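Local atomic coordinates of UPF0053 protein HI_0107 (Haemophilus influenzae, PDB entry 3LAE), a protein that is of unknown function but, as a membrane protein with CBS domains, may bind flavin adenine dinucleotide. Residues W28-F38 against E57-I65. Numbering follows the deposited sequence. Where two conformers were deposited one is given.
Sequences WELDTEDARTF and EIDGLLITI. With PO4 (phosphate ion), chain C.
Leu61 lays its isopropyl end on one face of the Trp28 indole: CD2 sits 3.9 Å from the centroid of the five-membered ring and 6° off its normal, a CH-pi contact, while CD1 reaches over the six-membered part, 3.8 Å from Trp28 CE3. Phe26 meets the indole with its ring inclined to it. Ile63 comes obliquely to the Phe38 ring, its CD1 3.7 Å from Phe38 CZ. Leu30 crosses Leu61 at about a right angle with CD2 3.5 Å from Leu61 CD1; it also touches Leu19 of helix 19-26 and Leu41 of helix 38-45. These contacts belong to the transporter-associated domain at the C-terminal end of the protein, where the loop between the two helices lies over the hairpin that strands 55-58 and 61-69 form at one edge of the antiparallel sheet. The hairpin turns through Asp59 and Gly60 in a type I' beta turn, closed by paired backbone bonds between Ile58 and Leu61. At this turn Asp59 CG stands beside its own backbone N and anti to the carbonyl carbon (chi1 -65°), and from there OD1 reaches Asp31 N at 3.0 Å; the bond is nearly straight (165°), but the donor stands well above the carboxylate plane. Asp59 thus holds the N-H of Asp31, and Asp31 OD1 that of Glu33 in an Asx turn. A water bridges Glu29 N and Asp59 O, 2.8 Å from each, and adds a second polar link to the turn. Farther along the loop, Arg36 presents its guanidinium edge to a phosphate, probably from the crystallisation liquor; NH1 gives a weak hydrogen bond to phosphate O1, and Asn18 ND2 is hydrogen-bonded to the phosphate as well.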
loop_
_atom_site.group_PDB
_atom_site.type_symbol
_atom_site.label_atom_id
_atom_site.label_comp_id
_atom_site.label_asym_id
_atom_site.label_seq_id
_atom_site.Cartn_x
_atom_site.Cartn_y
_atom_site.Cartn_z
ATOM N N TRP A 28 -6.155 -10.120 1.155
ATOM C CA TRP A 28 -5.651 -9.545 -0.084
ATOM C C TRP A 28 -4.687 -10.527 -0.718
ATOM O O TRP A 28 -4.318 -11.540 -0.112
ATOM C CB TRP A 28 -4.960 -8.203 0.161
ATOM C CG TRP A 28 -5.887 -7.084 0.584
ATOM C CD1 TRP A 28 -7.255 -7.078 0.537
ATOM C CD2 TRP A 28 -5.499 -5.810 1.109
ATOM N NE1 TRP A 28 -7.738 -5.875 1.003
ATOM C CE2 TRP A 28 -6.679 -5.078 1.357
ATOM C CE3 TRP A 28 -4.266 -5.209 1.379
ATOM C CZ2 TRP A 28 -6.660 -3.785 1.877
ATOM C CZ3 TRP A 28 -4.249 -3.927 1.898
ATOM C CH2 TRP A 28 -5.437 -3.230 2.144
ATOM N N GLU A 29 -4.256 -10.234 -1.938
ATOM C CA GLU A 29 -3.374 -11.166 -2.616
ATOM C C GLU A 29 -2.173 -10.447 -3.185
ATOM O O GLU A 29 -1.816 -10.600 -4.351
ATOM C CB GLU A 29 -4.146 -11.952 -3.667
ATOM C CG GLU A 29 -5.261 -12.769 -3.030
ATOM C CD GLU A 29 -6.006 -13.629 -4.016
ATOM O OE1 GLU A 29 -6.809 -13.075 -4.788
ATOM O OE2 GLU A 29 -5.791 -14.861 -4.011
ATOM N N LEU A 30 -1.545 -9.659 -2.324
ATOM C CA LEU A 30 -0.342 -8.945 -2.693
ATOM C C LEU A 30 0.788 -9.941 -2.893
ATOM O O LEU A 30 0.899 -10.923 -2.157
ATOM C CB LEU A 30 0.019 -7.936 -1.606
ATOM C CG LEU A 30 -1.154 -6.998 -1.309
ATOM C CD1 LEU A 30 -0.801 -5.982 -0.256
ATOM C CD2 LEU A 30 -1.579 -6.324 -2.611
ATOM N N ASP A 31 1.602 -9.691 -3.911
ATOM C CA ASP A 31 2.755 -10.538 -4.222
ATOM C C ASP A 31 3.830 -10.355 -3.157
ATOM O O ASP A 31 4.337 -9.256 -2.967
ATOM C CB ASP A 31 3.301 -10.131 -5.588
ATOM C CG ASP A 31 4.376 -11.070 -6.113
ATOM O OD1 ASP A 31 4.911 -11.906 -5.353
ATOM O OD2 ASP A 31 4.683 -10.958 -7.314
ATOM N N THR A 32 4.168 -11.431 -2.459
ATOM C CA THR A 32 5.137 -11.347 -1.366
ATOM C C THR A 32 6.494 -11.943 -1.719
ATOM O O THR A 32 7.379 -12.045 -0.872
ATOM C CB THR A 32 4.630 -12.082 -0.113
ATOM O OG1 THR A 32 4.447 -13.465 -0.424
ATOM C CG2 THR A 32 3.305 -11.504 0.357
ATOM N N GLU A 33 6.665 -12.333 -2.971
ATOM C CA GLU A 33 7.887 -13.003 -3.413
ATOM C C GLU A 33 9.133 -12.129 -3.321
ATOM O O GLU A 33 10.200 -12.583 -2.908
ATOM C CB GLU A 33 7.709 -13.486 -4.851
ATOM C CG GLU A 33 8.882 -14.253 -5.430
ATOM C CD GLU A 33 8.653 -14.594 -6.890
ATOM O OE1 GLU A 33 9.559 -14.354 -7.710
ATOM O OE2 GLU A 33 7.550 -15.078 -7.221
ATOM N N ASP A 34 9.003 -10.871 -3.725
ATOM C CA ASP A 34 10.195 -10.024 -3.846
ATOM C C ASP A 34 10.225 -8.818 -2.920
ATOM O O ASP A 34 11.290 -8.296 -2.613
ATOM C CB ASP A 34 10.367 -9.576 -5.290
ATOM C CG ASP A 34 10.628 -10.737 -6.216
ATOM O OD1 ASP A 34 11.772 -11.226 -6.234
ATOM O OD2 ASP A 34 9.686 -11.176 -6.915
ATOM N N ALA A 35 9.054 -8.383 -2.477
ATOM C CA ALA A 35 8.951 -7.247 -1.579
ATOM C C ALA A 35 8.515 -7.704 -0.196
ATOM O O ALA A 35 7.876 -8.752 -0.053
ATOM C CB ALA A 35 7.937 -6.262 -2.120
ATOM N N ARG A 36 8.862 -6.917 0.817
ATOM C CA ARG A 36 8.438 -7.214 2.177
ATOM C C ARG A 36 7.305 -6.290 2.640
ATOM O O ARG A 36 6.425 -6.704 3.390
ATOM C CB ARG A 36 9.613 -7.074 3.141
ATOM C CG ARG A 36 9.302 -7.571 4.537
ATOM C CD ARG A 36 10.472 -7.346 5.487
ATOM N NE ARG A 36 11.743 -7.670 4.862
ATOM C CZ ARG A 36 12.210 -8.906 4.742
ATOM N NH1 ARG A 36 11.500 -9.922 5.207
ATOM N NH2 ARG A 36 13.381 -9.122 4.151
ATOM N N THR A 37 7.347 -5.034 2.208
ATOM C CA THR A 37 6.393 -4.025 2.676
ATOM C C THR A 37 5.575 -3.463 1.522
ATOM O O THR A 37 5.906 -3.639 0.347
ATOM C CB THR A 37 7.123 -2.824 3.291
ATOM O OG1 THR A 37 7.963 -2.256 2.277
ATOM C CG2 THR A 37 7.957 -3.237 4.487
ATOM N N PHE A 38 4.501 -2.762 1.869
ATOM C CA PHE A 38 3.663 -2.108 0.876
ATOM C C PHE A 38 4.459 -1.084 0.064
ATOM O O PHE A 38 4.352 -1.028 -1.163
ATOM C CB PHE A 38 2.472 -1.449 1.590
ATOM C CG PHE A 38 1.326 -1.111 0.684
ATOM C CD1 PHE A 38 0.809 -2.060 -0.183
ATOM C CD2 PHE A 38 0.745 0.135 0.722
ATOM C CE1 PHE A 38 -0.239 -1.764 -1.016
ATOM C CE2 PHE A 38 -0.319 0.437 -0.108
ATOM C CZ PHE A 38 -0.809 -0.521 -0.978
ATOM N N GLU A 57 -3.074 0.645 -10.086
ATOM C CA GLU A 57 -3.638 -0.653 -9.752
ATOM C C GLU A 57 -2.499 -1.662 -9.581
ATOM O O GLU A 57 -1.641 -1.779 -10.457
ATOM C CB GLU A 57 -4.613 -1.111 -10.852
ATOM C CG GLU A 57 -5.943 -0.329 -10.902
ATOM C CD GLU A 57 -5.979 0.780 -11.959
ATOM O OE1 GLU A 57 -5.482 0.566 -13.084
ATOM O OE2 GLU A 57 -6.533 1.870 -11.672
ATOM N N ILE A 58 -2.505 -2.380 -8.462
ATOM C CA ILE A 58 -1.516 -3.426 -8.213
ATOM C C ILE A 58 -2.170 -4.585 -7.486
ATOM O O ILE A 58 -2.772 -4.395 -6.423
ATOM C CB ILE A 58 -0.339 -2.932 -7.335
ATOM C CG1 ILE A 58 0.392 -1.757 -7.986
ATOM C CG2 ILE A 58 0.648 -4.066 -7.089
ATOM C CD1 ILE A 58 1.525 -1.208 -7.144
ATOM N N ASP A 59 -2.062 -5.781 -8.057
ATOM C CA ASP A 59 -2.439 -7.001 -7.347
ATOM C C ASP A 59 -3.836 -6.951 -6.739
ATOM O O ASP A 59 -4.028 -7.329 -5.584
ATOM C CB ASP A 59 -1.429 -7.312 -6.240
ATOM C CG ASP A 59 -0.056 -7.635 -6.780
ATOM O OD1 ASP A 59 0.894 -7.657 -5.977
ATOM O OD2 ASP A 59 0.082 -7.855 -8.005
ATOM N N GLY A 60 -4.807 -6.475 -7.512
ATOM C CA GLY A 60 -6.196 -6.479 -7.072
ATOM C C GLY A 60 -6.593 -5.285 -6.228
ATOM O O GLY A 60 -7.726 -5.234 -5.716
ATOM N N LEU A 61 -5.679 -4.325 -6.081
ATOM C CA LEU A 61 -5.960 -3.118 -5.312
ATOM C C LEU A 61 -5.874 -1.856 -6.162
ATOM O O LEU A 61 -5.004 -1.738 -7.025
ATOM C CB LEU A 61 -4.977 -2.985 -4.159
ATOM C CG LEU A 61 -4.894 -4.129 -3.140
ATOM C CD1 LEU A 61 -3.897 -3.751 -2.065
ATOM C CD2 LEU A 61 -6.270 -4.430 -2.545
ATOM N N LEU A 62 -6.776 -0.918 -5.890
ATOM C CA LEU A 62 -6.726 0.413 -6.480
ATOM C C LEU A 62 -6.165 1.348 -5.421
ATOM O O LEU A 62 -6.769 1.561 -4.357
ATOM C CB LEU A 62 -8.132 0.843 -6.885
ATOM C CG LEU A 62 -8.293 2.249 -7.466
ATOM C CD1 LEU A 62 -7.526 2.366 -8.775
ATOM C CD2 LEU A 62 -9.765 2.529 -7.680
ATOM N N ILE A 63 -4.997 1.901 -5.713
ATOM C CA ILE A 63 -4.194 2.574 -4.712
ATOM C C ILE A 63 -4.015 4.038 -5.072
ATOM O O ILE A 63 -3.735 4.367 -6.225
ATOM C CB ILE A 63 -2.797 1.917 -4.655
ATOM C CG1 ILE A 63 -2.914 0.440 -4.267
ATOM C CG2 ILE A 63 -1.890 2.662 -3.696
ATOM C CD1 ILE A 63 -1.635 -0.364 -4.557
ATOM N N THR A 64 -4.177 4.914 -4.087
ATOM C CA THR A 64 -3.914 6.335 -4.261
ATOM C C THR A 64 -2.798 6.719 -3.307
ATOM O O THR A 64 -2.916 6.533 -2.091
ATOM C CB THR A 64 -5.168 7.191 -3.954
ATOM O OG1 THR A 64 -6.248 6.768 -4.800
ATOM C CG2 THR A 64 -4.894 8.681 -4.212
ATOM N N ILE A 65 -1.704 7.245 -3.838
ATOM C CA ILE A 65 -0.590 7.683 -3.002
ATOM C C ILE A 65 -0.974 8.974 -2.278
ATOM O O ILE A 65 -1.264 9.990 -2.920
ATOM C CB ILE A 65 0.686 7.912 -3.844
ATOM C CG1 ILE A 65 0.986 6.674 -4.688
ATOM C CG2 ILE A 65 1.863 8.243 -2.947
ATOM C CD1 ILE A 65 1.216 5.425 -3.861
HETATM P P PO4 C . 8.173 -11.208 6.630
HETATM O O1 PO4 C . 8.781 -9.988 7.277
HETATM O O2 PO4 C . 7.587 -12.100 7.701
HETATM O O3 PO4 C . 7.104 -10.829 5.647
HETATM O O4 PO4 C . 9.237 -11.983 5.899
HETATM O O HOH W 1 -5.603 -8.303 -3.463
#